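Local atomic coordinates of aminotransferase, class III (Thermomicrobium roseum, PDB entry 6IO1), a protein that probably transfers amino groups between amines and carbonyl compounds with the help of pyridoxal 5'-phosphate, acting as an (S)-enantioselective omega-transaminase. Residues B[114-119]-B[316-321]; B[126-131]-B[256-261]; B[130-135]-B[282-287]. All coordinates share one frame; numbering follows the deposited sequence.

Contact 1: residues B[114-119]-B[316-321]; sequences HFQFTS and RVFMHG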
loop_
_atom_site.group_PDB
_atom_site.type_symbol
_atom_site.label_atom_id
_atom_site.label_comp_id
_atom_site.label_asym_id
_atom_site.label_seq_id
_atom_site.Cartn_x
_atom_site.Cartn_y
_atom_site.Cartn_z
ATOM N N HIS B 114 -3.596 18.200 9.274
ATOM C CA HIS B 114 -3.958 16.907 9.843
ATOM C C HIS B 114 -3.573 15.793 8.882
ATOM O O HIS B 114 -3.906 15.851 7.700
ATOM C CB HIS B 114 -5.446 16.883 10.180
ATOM C CG HIS B 114 -5.868 18.022 11.056
ATOM N ND1 HIS B 114 -6.082 17.883 12.410
ATOM C CD2 HIS B 114 -6.094 19.327 10.773
ATOM C CE1 HIS B 114 -6.435 19.050 12.921
ATOM N NE2 HIS B 114 -6.449 19.943 11.948
ATOM N N PHE B 115 -2.879 14.773 9.382
ATOM C CA PHE B 115 -2.259 13.798 8.496
ATOM C C PHE B 115 -2.575 12.370 8.914
ATOM O O PHE B 115 -2.611 12.047 10.106
ATOM C CB PHE B 115 -0.739 13.997 8.454
ATOM C CG PHE B 115 -0.324 15.352 7.963
ATOM C CD1 PHE B 115 -0.221 16.420 8.838
ATOM C CD2 PHE B 115 -0.047 15.562 6.624
ATOM C CE1 PHE B 115 0.151 17.668 8.386
ATOM C CE2 PHE B 115 0.326 16.808 6.165
ATOM C CZ PHE B 115 0.427 17.864 7.048
ATOM N N GLN B 116 -2.807 11.523 7.912
ATOM C CA GLN B 116 -2.875 10.077 8.087
ATOM C C GLN B 116 -1.889 9.434 7.125
ATOM O O GLN B 116 -1.926 9.709 5.923
ATOM C CB GLN B 116 -4.280 9.523 7.838
ATOM C CG GLN B 116 -4.386 8.033 8.143
ATOM C CD GLN B 116 -5.758 7.463 7.854
ATOM O OE1 GLN B 116 -5.952 6.754 6.866
ATOM N NE2 GLN B 116 -6.719 7.763 8.718
ATOM N N PHE B 117 -1.022 8.579 7.648
ATOM C CA PHE B 117 0.051 8.024 6.842
ATOM C C PHE B 117 -0.349 6.700 6.197
ATOM O O PHE B 117 -1.309 6.039 6.600
ATOM C CB PHE B 117 1.308 7.858 7.694
ATOM C CG PHE B 117 1.830 9.157 8.234
ATOM C CD1 PHE B 117 2.434 10.076 7.392
ATOM C CD2 PHE B 117 1.690 9.475 9.575
ATOM C CE1 PHE B 117 2.904 11.279 7.877
ATOM C CE2 PHE B 117 2.161 10.678 10.067
ATOM C CZ PHE B 117 2.768 11.582 9.217
ATOM N N THR B 118 0.394 6.343 5.152
ATOM C CA THR B 118 0.189 5.152 4.339
ATOM C C THR B 118 1.568 4.625 3.955
ATOM O O THR B 118 2.594 5.092 4.460
ATOM C CB THR B 118 -0.653 5.449 3.087
ATOM O OG1 THR B 118 0.074 6.329 2.219
ATOM C CG2 THR B 118 -1.996 6.078 3.443
ATOM N N SER B 119 1.599 3.641 3.057
ATOM C CA SER B 119 2.852 3.086 2.568
ATOM C C SER B 119 3.123 3.379 1.098
ATOM O O SER B 119 4.162 2.954 0.584
ATOM C CB SER B 119 2.883 1.571 2.801
ATOM O OG SER B 119 2.912 1.270 4.183
ATOM N N ARG B 316 -17.952 8.347 16.421
ATOM C CA ARG B 316 -17.933 7.020 15.826
ATOM C C ARG B 316 -16.505 6.705 15.412
ATOM O O ARG B 316 -15.656 7.596 15.323
ATOM C CB ARG B 316 -18.872 6.931 14.620
ATOM C CG ARG B 316 -18.378 7.720 13.420
ATOM C CD ARG B 316 -19.491 7.992 12.420
ATOM N NE ARG B 316 -19.942 6.778 11.743
ATOM C CZ ARG B 316 -19.239 6.126 10.821
ATOM N NH1 ARG B 316 -19.737 5.031 10.262
ATOM N NH2 ARG B 316 -18.041 6.564 10.454
ATOM N N VAL B 317 -16.249 5.427 15.165
ATOM C CA VAL B 317 -14.932 5.001 14.708
ATOM C C VAL B 317 -14.792 5.319 13.228
ATOM O O VAL B 317 -15.706 5.069 12.431
ATOM C CB VAL B 317 -14.726 3.499 14.978
ATOM C CG1 VAL B 317 -13.390 3.034 14.416
ATOM C CG2 VAL B 317 -14.814 3.208 16.468
ATOM N N PHE B 318 -13.644 5.877 12.852
ATOM C CA PHE B 318 -13.338 6.128 11.448
ATOM C C PHE B 318 -12.902 4.807 10.829
ATOM O O PHE B 318 -11.779 4.346 11.058
ATOM C CB PHE B 318 -12.256 7.198 11.325
ATOM C CG PHE B 318 -11.881 7.531 9.909
ATOM C CD1 PHE B 318 -12.854 7.824 8.971
ATOM C CD2 PHE B 318 -10.552 7.567 9.522
ATOM C CE1 PHE B 318 -12.510 8.137 7.669
ATOM C CE2 PHE B 318 -10.201 7.880 8.221
ATOM C CZ PHE B 318 -11.182 8.165 7.294
ATOM N N MET B 319 -13.783 4.198 10.038
ATOM C CA MET B 319 -13.578 2.833 9.551
ATOM C C MET B 319 -12.750 2.824 8.265
ATOM O O MET B 319 -13.187 2.377 7.206
ATOM C CB MET B 319 -14.923 2.141 9.352
ATOM C CG MET B 319 -15.729 1.975 10.630
ATOM S SD MET B 319 -14.897 0.957 11.865
ATOM C CE MET B 319 -14.900 -0.638 11.053
ATOM N N HIS B 320 -11.523 3.329 8.378
ATOM C CA HIS B 320 -10.586 3.290 7.265
ATOM C C HIS B 320 -9.165 3.279 7.804
ATOM O O HIS B 320 -8.855 3.983 8.768
ATOM C CB HIS B 320 -10.778 4.485 6.325
ATOM C CG HIS B 320 -9.668 4.657 5.335
ATOM N ND1 HIS B 320 -9.665 4.034 4.106
ATOM C CD2 HIS B 320 -8.523 5.376 5.395
ATOM C CE1 HIS B 320 -8.568 4.365 3.449
ATOM N NE2 HIS B 320 -7.857 5.178 4.210
ATOM N N GLY B 321 -8.311 2.472 7.181
ATOM C CA GLY B 321 -6.907 2.458 7.540
ATOM C C GLY B 321 -6.126 1.300 6.957
ATOM O O GLY B 321 -6.630 0.178 6.868
#

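Contact 2: residues B[126-131]-B[256-261]; sequences ETAIKI and LLILDE. With PMP (4'-deoxy-4'-aminopyridoxal-5'-phosphate), chain C.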
loop_
_atom_site.group_PDB
_atom_site.type_symbol
_atom_site.label_atom_id
_atom_site.label_comp_id
_atom_site.label_asym_id
_atom_site.label_seq_id
_atom_site.Cartn_x
_atom_site.Cartn_y
_atom_site.Cartn_z
ATOM N N GLU B 126 -6.232 6.656 -2.586
ATOM C CA GLU B 126 -7.452 5.985 -2.145
ATOM C C GLU B 126 -7.953 6.578 -0.837
ATOM O O GLU B 126 -9.158 6.820 -0.673
ATOM C CB GLU B 126 -7.206 4.485 -1.988
ATOM C CG GLU B 126 -8.328 3.737 -1.280
ATOM C CD GLU B 126 -9.517 3.459 -2.183
ATOM O OE1 GLU B 126 -10.468 2.795 -1.722
ATOM O OE2 GLU B 126 -9.505 3.901 -3.351
ATOM N N THR B 127 -7.037 6.835 0.100
ATOM C CA THR B 127 -7.419 7.445 1.367
ATOM C C THR B 127 -8.031 8.822 1.147
ATOM O O THR B 127 -9.039 9.163 1.771
ATOM C CB THR B 127 -6.202 7.539 2.289
ATOM O OG1 THR B 127 -5.699 6.223 2.555
ATOM C CG2 THR B 127 -6.573 8.210 3.602
ATOM N N ALA B 128 -7.441 9.621 0.257
ATOM C CA ALA B 128 -7.962 10.960 -0.005
ATOM C C ALA B 128 -9.354 10.909 -0.626
ATOM O O ALA B 128 -10.240 11.684 -0.246
ATOM C CB ALA B 128 -7.003 11.729 -0.911
ATOM N N ILE B 129 -9.562 10.010 -1.592
ATOM C CA ILE B 129 -10.873 9.892 -2.228
ATOM C C ILE B 129 -11.921 9.472 -1.203
ATOM O O ILE B 129 -13.019 10.047 -1.127
ATOM C CB ILE B 129 -10.806 8.902 -3.407
ATOM C CG1 ILE B 129 -9.979 9.492 -4.551
ATOM C CG2 ILE B 129 -12.204 8.534 -3.881
ATOM C CD1 ILE B 129 -9.622 8.489 -5.627
ATOM N N LYS B 130 -11.589 8.465 -0.390
ATOM C CA LYS B 130 -12.521 8.009 0.635
ATOM C C LYS B 130 -12.795 9.102 1.658
ATOM O O LYS B 130 -13.925 9.244 2.131
ATOM C CB LYS B 130 -11.981 6.750 1.315
ATOM C CG LYS B 130 -11.879 5.551 0.384
ATOM C CD LYS B 130 -11.383 4.309 1.108
ATOM C CE LYS B 130 -12.451 3.737 2.024
ATOM N NZ LYS B 130 -11.929 2.619 2.857
ATOM N N ILE B 131 -11.774 9.888 2.009
ATOM C CA ILE B 131 -11.957 10.975 2.966
ATOM C C ILE B 131 -12.882 12.042 2.399
ATOM O O ILE B 131 -13.739 12.572 3.109
ATOM C CB ILE B 131 -10.596 11.563 3.384
ATOM C CG1 ILE B 131 -9.909 10.646 4.395
ATOM C CG2 ILE B 131 -10.766 12.955 3.976
ATOM C CD1 ILE B 131 -8.548 11.131 4.830
ATOM N N LEU B 256 -14.072 19.968 -3.569
ATOM C CA LEU B 256 -12.778 19.830 -2.918
ATOM C C LEU B 256 -11.676 19.632 -3.953
ATOM O O LEU B 256 -11.892 19.059 -5.023
ATOM C CB LEU B 256 -12.785 18.648 -1.947
ATOM C CG LEU B 256 -13.798 18.652 -0.802
ATOM C CD1 LEU B 256 -13.636 17.401 0.048
ATOM C CD2 LEU B 256 -13.649 19.903 0.048
ATOM N N LEU B 257 -10.485 20.127 -3.629
ATOM C CA LEU B 257 -9.313 19.967 -4.479
ATOM C C LEU B 257 -8.335 19.016 -3.804
ATOM O O LEU B 257 -7.826 19.310 -2.718
ATOM C CB LEU B 257 -8.646 21.312 -4.758
ATOM C CG LEU B 257 -7.290 21.223 -5.460
ATOM C CD1 LEU B 257 -7.421 20.530 -6.810
ATOM C CD2 LEU B 257 -6.686 22.601 -5.621
ATOM N N ILE B 258 -8.077 17.883 -4.448
ATOM C CA ILE B 258 -7.079 16.923 -3.994
ATOM C C ILE B 258 -5.855 17.092 -4.882
ATOM O O ILE B 258 -5.897 16.786 -6.079
ATOM C CB ILE B 258 -7.607 15.484 -4.045
ATOM C CG1 ILE B 258 -8.873 15.345 -3.197
ATOM C CG2 ILE B 258 -6.538 14.508 -3.577
ATOM C CD1 ILE B 258 -9.577 14.018 -3.374
ATOM N N LEU B 259 -4.760 17.581 -4.307
ATOM C CA LEU B 259 -3.520 17.776 -5.045
ATOM C C LEU B 259 -2.610 16.579 -4.807
ATOM O O LEU B 259 -2.253 16.280 -3.662
ATOM C CB LEU B 259 -2.827 19.072 -4.629
ATOM C CG LEU B 259 -1.967 19.699 -5.727
ATOM C CD1 LEU B 259 -2.822 20.088 -6.924
ATOM C CD2 LEU B 259 -1.203 20.896 -5.195
ATOM N N ASP B 260 -2.236 15.903 -5.890
ATOM C CA ASP B 260 -1.397 14.709 -5.827
ATOM C C ASP B 260 0.053 15.159 -5.946
ATOM O O ASP B 260 0.546 15.425 -7.045
ATOM C CB ASP B 260 -1.789 13.729 -6.930
ATOM C CG ASP B 260 -0.994 12.431 -6.889
ATOM O OD1 ASP B 260 0.088 12.388 -6.271
ATOM O OD2 ASP B 260 -1.462 11.441 -7.487
ATOM N N GLU B 261 0.745 15.232 -4.810
ATOM C CA GLU B 261 2.142 15.640 -4.759
ATOM C C GLU B 261 3.085 14.455 -4.588
ATOM O O GLU B 261 4.193 14.624 -4.068
ATOM C CB GLU B 261 2.355 16.653 -3.634
ATOM C CG GLU B 261 1.638 17.977 -3.844
ATOM C CD GLU B 261 2.586 19.107 -4.195
ATOM O OE1 GLU B 261 3.731 18.820 -4.601
ATOM O OE2 GLU B 261 2.186 20.283 -4.059
HETATM N N1 PMP C . 0.472 9.073 -7.521
HETATM C C2 PMP C . 1.360 9.481 -8.427
HETATM C C2A PMP C . 1.385 10.927 -8.815
HETATM C C3 PMP C . 2.253 8.574 -9.009
HETATM O O3 PMP C . 3.150 9.021 -9.935
HETATM C C4 PMP C . 2.217 7.227 -8.636
HETATM C C4A PMP C . 3.170 6.232 -9.250
HETATM N N4A PMP C . 4.441 6.843 -9.650
HETATM C C5 PMP C . 1.276 6.818 -7.680
HETATM C C6 PMP C . 0.432 7.781 -7.159
HETATM C C5A PMP C . 1.186 5.388 -7.241
HETATM O O4P PMP C . 2.075 5.141 -6.108
HETATM P P PMP C . 2.286 3.656 -5.507
HETATM O O1P PMP C . 3.243 3.815 -4.342
HETATM O O2P PMP C . 0.912 3.179 -5.083
HETATM O O3P PMP C . 2.869 2.837 -6.643
#

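Contact 3: residues B[130-135]-B[282-287]; sequences KIARYY and PDIVTF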
loop_
_atom_site.group_PDB
_atom_site.type_symbol
_atom_site.label_atom_id
_atom_site.label_comp_id
_atom_site.label_asym_id
_atom_site.label_seq_id
_atom_site.Cartn_x
_atom_site.Cartn_y
_atom_site.Cartn_z
ATOM N N LYS B 130 -11.589 8.465 -0.390
ATOM C CA LYS B 130 -12.521 8.009 0.635
ATOM C C LYS B 130 -12.795 9.102 1.658
ATOM O O LYS B 130 -13.925 9.244 2.131
ATOM C CB LYS B 130 -11.981 6.750 1.315
ATOM C CG LYS B 130 -11.879 5.551 0.384
ATOM C CD LYS B 130 -11.383 4.309 1.108
ATOM C CE LYS B 130 -12.451 3.737 2.024
ATOM N NZ LYS B 130 -11.929 2.619 2.857
ATOM N N ILE B 131 -11.774 9.888 2.009
ATOM C CA ILE B 131 -11.957 10.975 2.966
ATOM C C ILE B 131 -12.882 12.042 2.399
ATOM O O ILE B 131 -13.739 12.572 3.109
ATOM C CB ILE B 131 -10.596 11.563 3.384
ATOM C CG1 ILE B 131 -9.909 10.646 4.395
ATOM C CG2 ILE B 131 -10.766 12.955 3.976
ATOM C CD1 ILE B 131 -8.548 11.131 4.830
ATOM N N ALA B 132 -12.722 12.384 1.120
ATOM C CA ALA B 132 -13.604 13.378 0.511
ATOM C C ALA B 132 -15.052 12.898 0.512
ATOM O O ALA B 132 -15.974 13.637 0.900
ATOM C CB ALA B 132 -13.139 13.692 -0.912
ATOM N N ARG B 133 -15.269 11.649 0.088
ATOM C CA ARG B 133 -16.628 11.117 0.058
ATOM C C ARG B 133 -17.220 11.029 1.462
ATOM O O ARG B 133 -18.388 11.374 1.675
ATOM C CB ARG B 133 -16.641 9.758 -0.640
ATOM C CG ARG B 133 -16.364 9.866 -2.134
ATOM C CD ARG B 133 -16.128 8.518 -2.788
ATOM N NE ARG B 133 -16.303 8.598 -4.236
ATOM C CZ ARG B 133 -15.955 7.640 -5.089
ATOM N NH1 ARG B 133 -15.395 6.524 -4.646
ATOM N NH2 ARG B 133 -16.155 7.806 -6.390
ATOM N N TYR B 134 -16.423 10.579 2.436
ATOM C CA TYR B 134 -16.877 10.498 3.821
ATOM C C TYR B 134 -17.170 11.879 4.393
ATOM O O TYR B 134 -18.092 12.044 5.198
ATOM C CB TYR B 134 -15.818 9.776 4.654
ATOM C CG TYR B 134 -16.161 9.576 6.109
ATOM C CD1 TYR B 134 -17.334 8.939 6.491
ATOM C CD2 TYR B 134 -15.297 10.009 7.106
ATOM C CE1 TYR B 134 -17.641 8.750 7.825
ATOM C CE2 TYR B 134 -15.594 9.824 8.440
ATOM C CZ TYR B 134 -16.766 9.194 8.796
ATOM O OH TYR B 134 -17.062 9.010 10.126
ATOM N N TYR B 135 -16.378 12.880 4.003
ATOM C CA TYR B 135 -16.607 14.250 4.445
ATOM C C TYR B 135 -17.960 14.746 3.966
ATOM O O TYR B 135 -18.742 15.307 4.744
ATOM C CB TYR B 135 -15.477 15.148 3.932
ATOM C CG TYR B 135 -15.741 16.639 4.004
ATOM C CD1 TYR B 135 -15.397 17.369 5.133
ATOM C CD2 TYR B 135 -16.306 17.321 2.931
ATOM C CE1 TYR B 135 -15.624 18.732 5.200
ATOM C CE2 TYR B 135 -16.540 18.683 2.991
ATOM C CZ TYR B 135 -16.195 19.383 4.127
ATOM O OH TYR B 135 -16.423 20.738 4.191
ATOM N N PRO B 282 -4.685 23.386 -1.726
ATOM C CA PRO B 282 -5.656 22.292 -1.781
ATOM C C PRO B 282 -6.297 22.021 -0.431
ATOM O O PRO B 282 -5.732 22.299 0.628
ATOM C CB PRO B 282 -4.807 21.097 -2.229
ATOM C CG PRO B 282 -3.442 21.405 -1.719
ATOM C CD PRO B 282 -3.295 22.902 -1.780
ATOM N N ASP B 283 -7.510 21.468 -0.491
ATOM C CA ASP B 283 -8.156 20.981 0.720
ATOM C C ASP B 283 -7.512 19.688 1.197
ATOM O O ASP B 283 -7.442 19.437 2.406
ATOM C CB ASP B 283 -9.650 20.777 0.472
ATOM C CG ASP B 283 -10.307 21.988 -0.161
ATOM O OD1 ASP B 283 -10.492 23.003 0.543
ATOM O OD2 ASP B 283 -10.634 21.927 -1.364
ATOM N N ILE B 284 -7.044 18.861 0.266
ATOM C CA ILE B 284 -6.389 17.595 0.572
ATOM C C ILE B 284 -5.146 17.477 -0.300
ATOM O O ILE B 284 -5.166 17.837 -1.481
ATOM C CB ILE B 284 -7.330 16.392 0.344
ATOM C CG1 ILE B 284 -8.601 16.528 1.182
ATOM C CG2 ILE B 284 -6.628 15.088 0.672
ATOM C CD1 ILE B 284 -9.665 15.507 0.845
ATOM N N VAL B 285 -4.063 16.979 0.288
ATOM C CA VAL B 285 -2.817 16.733 -0.423
ATOM C C VAL B 285 -2.388 15.297 -0.158
ATOM O O VAL B 285 -2.549 14.786 0.955
ATOM C CB VAL B 285 -1.709 17.725 -0.008
ATOM C CG1 VAL B 285 -1.404 17.617 1.484
ATOM C CG2 VAL B 285 -0.464 17.474 -0.823
ATOM N N THR B 286 -1.877 14.633 -1.188
ATOM C CA THR B 286 -1.350 13.282 -1.061
ATOM C C THR B 286 0.130 13.293 -1.402
ATOM O O THR B 286 0.560 14.002 -2.319
ATOM C CB THR B 286 -2.089 12.299 -1.972
ATOM O OG1 THR B 286 -1.864 12.651 -3.342
ATOM C CG2 THR B 286 -3.577 12.332 -1.685
ATOM N N PHE B 287 0.912 12.508 -0.666
ATOM C CA PHE B 287 2.352 12.496 -0.866
ATOM C C PHE B 287 2.887 11.088 -0.667
ATOM O O PHE B 287 2.262 10.246 -0.021
ATOM C CB PHE B 287 3.068 13.476 0.077
ATOM C CG PHE B 287 2.624 13.380 1.510
ATOM C CD1 PHE B 287 1.527 14.098 1.958
ATOM C CD2 PHE B 287 3.314 12.588 2.413
ATOM C CE1 PHE B 287 1.119 14.019 3.275
ATOM C CE2 PHE B 287 2.910 12.506 3.732
ATOM C CZ PHE B 287 1.812 13.222 4.163
#

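Contact 1: residues B[114-119]-B[316-321]
A buried glutamine amide set against the edges of two aromatic rings, with no hydrogen bond to either, is what joins Gln116 to Phe318 and His320. The two ends of the amide are shared out. Gln116 OE1 comes to 3.3 Å from His320 CD2, at the rim of the imidazole and close to its plane, and the two flat groups are nearly coplanar (16° apart). Gln116 NE2 meets Phe318 at the edge as well, 3.5 Å from CE2, but here amide and ring are turned 50° against each other. The reach comes from an extended side chain: CG stands anti to the backbone N (chi1 -175°) and the chain runs straight on to the amide. Its rotation is settled across the dimer interface, where NE2 hydrogen-bonds to Leu20 O of the second subunit. Gln116 sits on strand 112-118, one of the two outermost strands within this chain of the seven-stranded mixed sheet in the large domain of this fold-type-I enzyme, bonded through its backbone to Val301 of strand 299-304. The partner is an irregular segment between helices 305-312 and 328-344, shaped by an inverse gamma turn centred on Met319, in which His320 N gives a weak bond to Phe318 O. That tight turn brings His320 CB over one face of the Phe318 ring, 3.8 Å above its plane and offset toward the rim. The imidazole is held at both nitrogens, ND1 by Lys130 NZ and NE2 by Thr127 OG1, both on helix 121-138, which fixes the edge that Gln116 OE1 faces. Ile157 of the second subunit packs on His320 as well.

Contact 2: residues B[126-131]-B[256-261]
Ala128 and Ile258 meet methyl to methyl, Ala128 CB lying 3.9 Å from Ile258 CG2, where helix 121-138 packs on strand 256-260. Their CA atoms are 7.2 Å apart, a spacing that the short alanine side chain permits. The other branch of the isoleucine takes a different course: with CG1 beside the backbone N (chi1 -58°), its terminal CD1 lies against the helix backbone, 4.0 Å from Ala128 O and 4.4 Å from Ile129 N. No hydrogen bond links the two segments; the contact is van der Waals packing of methyl groups on a methyl and on the helix backbone. Around this pair, Ala128 also reaches Ile284 and Thr286, so the helix spans two neighbouring strands, 256-260 and 284-287, while Ile258 extends the apolar layer to Ala223 and Ile225 of strand 221-226. Two residues beyond Ile258 on the same side of the strand comes Asp260, at the strand's end and in the cofactor pocket. Its CG is anti to the backbone N (chi1 -178°), which carries the carboxylate to the pyridine end of the bound 4'-deoxy-4'-aminopyridoxal-5'-phosphate, with OD2 3.1 Å from PMP N1. Asp260 OD1 lies 3.2 Å from the ring methyl, PMP C2A. A second shell orients this carboxylate: OD2 is hydrogen-bonded to His155 ND1 and to Asn125 ND2, and OD1 to Val262 N. Asn125 belongs to helix 121-138 itself, whose first turn also offers Gly121 N and Ala122 N to PMP. Helix and strand both contribute to the cofactor site, so their packing is consistent with fixing the relative positions of those groups. A carboxylate beside the ring nitrogen, as in other fold-type-I enzymes, is consistent with stabilising a protonated pyridine, which would strengthen its pull on electrons during transamination.

Contact 3: residues B[130-135]-B[282-287]
Ile131 is the first residue of the helical segment to touch strand 284-287: its CG2 lies 4.2 Å from Ile284 CD1, and its CA–CB bond is directed at the strand. With CG2 anti to the backbone N and CG1 beside that N (chi1 -77°), the short branch does the touching. Ile131 also reaches Leu20 of the second subunit. One residue on, Ala132 offers its CB to the same methyl, at 4.3 Å. Ile284 thus serves both partners with a single group; its CG1 branch is extended (chi2 171°), so that CD1, at the far end of the side chain, faces both methyls. The nearest CA atoms, those of Ala132 and Ile284, are 8.4 Å apart, a gap that the long isoleucine bridges. Farther along, the helix turns to other partners: Tyr134 meets the Phe318 ring and hydrogen-bonds through OH to Arg316 NH2, while Tyr135 OH bonds to Glu306 OE2. Ile284 is also packed against Ile307 of helix 305-312, which Tyr135 touches too. Strand 284-287 runs between strands 256-260 and 299-304, parallel to the first and antiparallel to the second, with helix 121-138 packed on this part of the sheet and helix 305-312 beside it through Ile307.

Along the chain, strand 112-118 comes first and helix 121-138 directly after it; much later come strands 256-260 and 284-287 and finally segment 316-321. Contacts 2 and 3 have centres about 4 Å apart: both use helix 121-138, share Lys130 and Ile131, and meet neighbouring strands of one sheet, joined by backbone hydrogen bonds, probably including Leu259 N to Ile284 O (2.9 Å). Contact 1 lies about 13 Å from contact 2 and 11 Å from contact 3, centre to centre, and starts from another strand of that sheet. All three adjoin the second subunit. Helix 121-138, used by contacts 2 and 3 and touched by contact 1, borders the sheet, cofactor pocket and dimer interface.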